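Side-chain contact in putative metal binding protein RUMGNA_00854 (Ruminococcus gnavus, PDB 3U7Z), which binds calcium ions and is a putative metal-binding protein of otherwise unknown function, with a DUF4430 domain of the ubiquitin clan: residues I9-I14 against E34-E39. Numbering follows the deposited sequence. Where two conformers were deposited one is given.
Sequences ITVTVI and EVLESE. With CA (calcium ion), chain D.
Ile9 holds CG1 between its backbone N and carbonyl carbon (chi1 72°), and an extended second torsion (166°) carries CD1 out toward the helix. There it meets Val35, whose CG1 lies anti to the backbone N. The two side chains reach toward each other tip to tip, with Ile9 CD1 4.1 Å from Val35 CG1. Val11 and Leu36 cross at about a right angle, and Val11 CG1 rests 4.0 Å from Leu36 CD2. The CB of Leu36 does not point at the strand, but its CD2 branch swings over to make the touch. Both contacts are purely apolar, and all four residues are buried. The interface is small, at 129 Å² summed over both sides. Ile9 and Val11, two apart on the strand, face the helix from the same side. Val35 O also accepts two bonds from Ser38. Ser38 OG donates to Val35 O at 2.6 Å, from a position tilted from the carbonyl plane. The backbone N of Ser38 bonds to Val35 O at 3.2 Å. Next to Leu36, Glu37 grips a calcium ion with both carboxylate oxygens, OE1 and OE2 each at 2.5 Å. Asn40, Val42 and Asp43 complete the protein ligands of this site. The contact thus packs helix 32-38 onto the mixed sheet. With its strand order 2-1-5-3-4 and the ubiquitin-clan family, this is consistent with a beta-grasp fold. Strand 7-14 runs between strands 20-27 and 92-99. Phe25 of strand 20-27 touches both Val11 and Val35, Leu95 of strand 92-99 touches Leu36, and Val87 from a loop closes against Ile9 and Val35.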
ATOM      1  N   ILE A   9      -3.901 -12.742  -1.183  1.00 11.93           N
ATOM      2  CA  ILE A   9      -3.769 -11.661  -0.218  1.00 12.63           C
ATOM      3  C   ILE A   9      -4.890 -10.646  -0.335  1.00 11.79           C
ATOM      4  O   ILE A   9      -5.638 -10.608  -1.310  1.00 14.96           O
ATOM      5  CB  ILE A   9      -2.412 -10.957  -0.314  1.00 13.39           C
ATOM      6  CG1 ILE A   9      -2.297 -10.114  -1.552  1.00 14.95           C
ATOM      7  CG2 ILE A   9      -1.292 -11.979  -0.324  1.00 14.53           C
ATOM      8  CD1 ILE A   9      -1.155  -9.163  -1.519  1.00 18.70           C
ATOM      9  N   THR A  10      -5.001  -9.832   0.697  1.00 10.17           N
ATOM     10  CA  THR A  10      -5.924  -8.692   0.640  1.00  9.60           C
ATOM     11  C   THR A  10      -5.186  -7.409   0.940  1.00  9.53           C
ATOM     12  O   THR A  10      -4.197  -7.419   1.658  1.00 10.22           O
ATOM     13  CB  THR A  10      -7.085  -8.820   1.624  1.00 13.18           C
ATOM     14  OG1 THR A  10      -6.645  -8.877   2.951  1.00 16.91           O
ATOM     15  CG2 THR A  10      -7.817 -10.098   1.402  1.00 17.31           C
ATOM     16  N   VAL A  11      -5.603  -6.341   0.266  1.00  8.34           N
ATOM     17  CA  VAL A  11      -5.107  -4.998   0.507  1.00  8.28           C
ATOM     18  C   VAL A  11      -6.332  -4.155   0.781  1.00  8.53           C
ATOM     19  O   VAL A  11      -7.220  -4.054  -0.065  1.00  9.99           O
ATOM     20  CB  VAL A  11      -4.357  -4.464  -0.681  1.00 10.35           C
ATOM     21  CG1 VAL A  11      -3.889  -3.024  -0.405  1.00 11.76           C
ATOM     22  CG2 VAL A  11      -3.184  -5.388  -1.038  1.00 12.18           C
ATOM     23  N   THR A  12      -6.382  -3.532   1.954  1.00  7.70           N
ATOM     24  CA  THR A  12      -7.468  -2.633   2.303  1.00  8.10           C
ATOM     25  C   THR A  12      -6.956  -1.210   2.299  1.00  7.79           C
ATOM     26  O   THR A  12      -5.907  -0.928   2.864  1.00  8.85           O
ATOM     27  CB  THR A  12      -8.049  -2.972   3.668  1.00 10.43           C
ATOM     28  OG1 THR A  12      -8.518  -4.327   3.671  1.00 11.70           O
ATOM     29  CG2 THR A  12      -9.197  -2.069   4.036  1.00 12.74           C
ATOM     30  N   VAL A  13      -7.635  -0.351   1.556  1.00  7.74           N
ATOM     31  CA  VAL A  13      -7.335   1.049   1.490  1.00  7.67           C
ATOM     32  C   VAL A  13      -8.241   1.795   2.430  1.00  7.66           C
ATOM     33  O   VAL A  13      -9.445   1.720   2.286  1.00 10.26           O
ATOM     34  CB  VAL A  13      -7.434   1.583   0.074  1.00  8.46           C
ATOM     35  CG1 VAL A  13      -7.120   3.048   0.014  1.00  9.63           C
ATOM     36  CG2 VAL A  13      -6.554   0.749  -0.870  1.00  9.38           C
ATOM     37  N   ILE A  14      -7.654   2.503   3.373  1.00  8.98           N
ATOM     38  CA  ILE A  14      -8.408   3.332   4.330  0.50 10.03           C
ATOM     39  C   ILE A  14      -8.181   4.796   3.943  1.00  9.54           C
ATOM     40  O   ILE A  14      -7.112   5.383   4.121  1.00 10.62           O
ATOM     41  CB  ILE A  14      -8.078   3.038   5.795  0.50 10.51           C
ATOM     42  CG1 ILE A  14      -8.319   1.560   6.134  0.50 12.08           C
ATOM     43  CG2 ILE A  14      -8.974   3.832   6.720  0.50 12.58           C
ATOM     44  CD1 ILE A  14      -7.132   0.670   5.937  0.50 12.06           C
ATOM     45  N   GLU A  34       4.676  -4.707  -6.600  1.00 15.07           N
ATOM     46  CA  GLU A  34       4.322  -5.377  -7.845  0.50 15.17           C
ATOM     47  C   GLU A  34       2.820  -5.705  -7.835  1.00 13.94           C
ATOM     48  O   GLU A  34       2.104  -5.511  -8.849  1.00 15.96           O
ATOM     49  CB  GLU A  34       5.190  -6.652  -8.029  0.50 19.19           C
ATOM     50  CG  GLU A  34       4.796  -7.512  -9.217  0.50 21.11           C
ATOM     51  CD  GLU A  34       5.590  -8.820  -9.315  0.50 22.83           C
ATOM     52  OE1 GLU A  34       6.529  -9.041  -8.520  0.50 27.20           O
ATOM     53  OE2 GLU A  34       5.252  -9.641 -10.205  0.50 25.64           O
ATOM     54  N   VAL A  35       2.333  -6.148  -6.686  1.00 14.05           N
ATOM     55  CA  VAL A  35       0.932  -6.455  -6.548  1.00 15.60           C
ATOM     56  C   VAL A  35       0.076  -5.207  -6.728  1.00 14.05           C
ATOM     57  O   VAL A  35      -0.895  -5.212  -7.483  1.00 14.13           O
ATOM     58  CB  VAL A  35       0.592  -7.093  -5.179  1.00 15.95           C
ATOM     59  CG1 VAL A  35      -0.884  -7.427  -5.170  1.00 17.85           C
ATOM     60  CG2 VAL A  35       1.473  -8.327  -4.829  1.00 19.18           C
ATOM     61  N   LEU A  36       0.478  -4.138  -6.051  1.00 13.39           N
ATOM     62  CA  LEU A  36      -0.315  -2.895  -6.091  1.00 13.74           C
ATOM     63  C   LEU A  36      -0.362  -2.342  -7.506  1.00 13.84           C
ATOM     64  O   LEU A  36      -1.432  -1.899  -8.024  1.00 15.99           O
ATOM     65  CB  LEU A  36       0.302  -1.902  -5.143  1.00 14.34           C
ATOM     66  CG  LEU A  36       0.333  -2.259  -3.651  1.00 15.38           C
ATOM     67  CD1 LEU A  36       1.136  -1.262  -2.780  1.00 16.70           C
ATOM     68  CD2 LEU A  36      -1.081  -2.420  -3.138  1.00 19.83           C
ATOM     69  N   GLU A  37       0.786  -2.410  -8.191  1.00 11.51           N
ATOM     70  CA  GLU A  37       0.872  -1.828  -9.538  1.00 11.78           C
ATOM     71  C   GLU A  37       0.280  -2.714 -10.620  1.00 10.69           C
ATOM     72  O   GLU A  37      -0.037  -2.203 -11.678  1.00 12.34           O
ATOM     73  CB  GLU A  37       2.289  -1.372  -9.921  1.00  9.91           C
ATOM     74  CG  GLU A  37       2.651  -0.063  -9.234  1.00  9.69           C
ATOM     75  CD  GLU A  37       1.946   1.173  -9.809  1.00  8.97           C
ATOM     76  OE1 GLU A  37       0.913   1.068 -10.525  1.00 10.42           O
ATOM     77  OE2 GLU A  37       2.434   2.295  -9.558  1.00 10.27           O
ATOM     78  N   SER A  38      -0.028  -3.978 -10.284  1.00 12.79           N
ATOM     79  CA  SER A  38      -0.598  -4.885 -11.257  1.00 15.77           C
ATOM     80  C   SER A  38      -1.907  -4.396 -11.801  1.00 16.40           C
ATOM     81  O   SER A  38      -2.250  -4.658 -12.966  1.00 21.13           O
ATOM     82  CB  SER A  38      -0.685  -6.316 -10.710  1.00 17.88           C
ATOM     83  OG  SER A  38      -1.637  -6.467  -9.690  1.00 19.24           O
ATOM     84  N   GLU A  39      -2.661  -3.677 -10.955  1.00 14.38           N
ATOM     85  CA  GLU A  39      -3.945  -3.102 -11.287  0.50 16.42           C
ATOM     86  C   GLU A  39      -3.902  -1.574 -11.258  1.00 13.98           C
ATOM     87  O   GLU A  39      -4.941  -0.932 -11.214  1.00 16.50           O
ATOM     88  CB  GLU A  39      -4.997  -3.595 -10.273  0.50 18.37           C
ATOM     89  CG  GLU A  39      -5.258  -5.096 -10.289  0.50 22.29           C
ATOM     90  CD  GLU A  39      -6.008  -5.538 -11.538  0.50 26.05           C
ATOM     91  OE1 GLU A  39      -6.815  -4.746 -12.068  0.50 27.51           O
ATOM     92  OE2 GLU A  39      -5.788  -6.682 -11.988  0.50 27.14           O
TER
HETATM   93 CA    CA D 133       0.696   3.543 -10.902  1.00  8.73          CA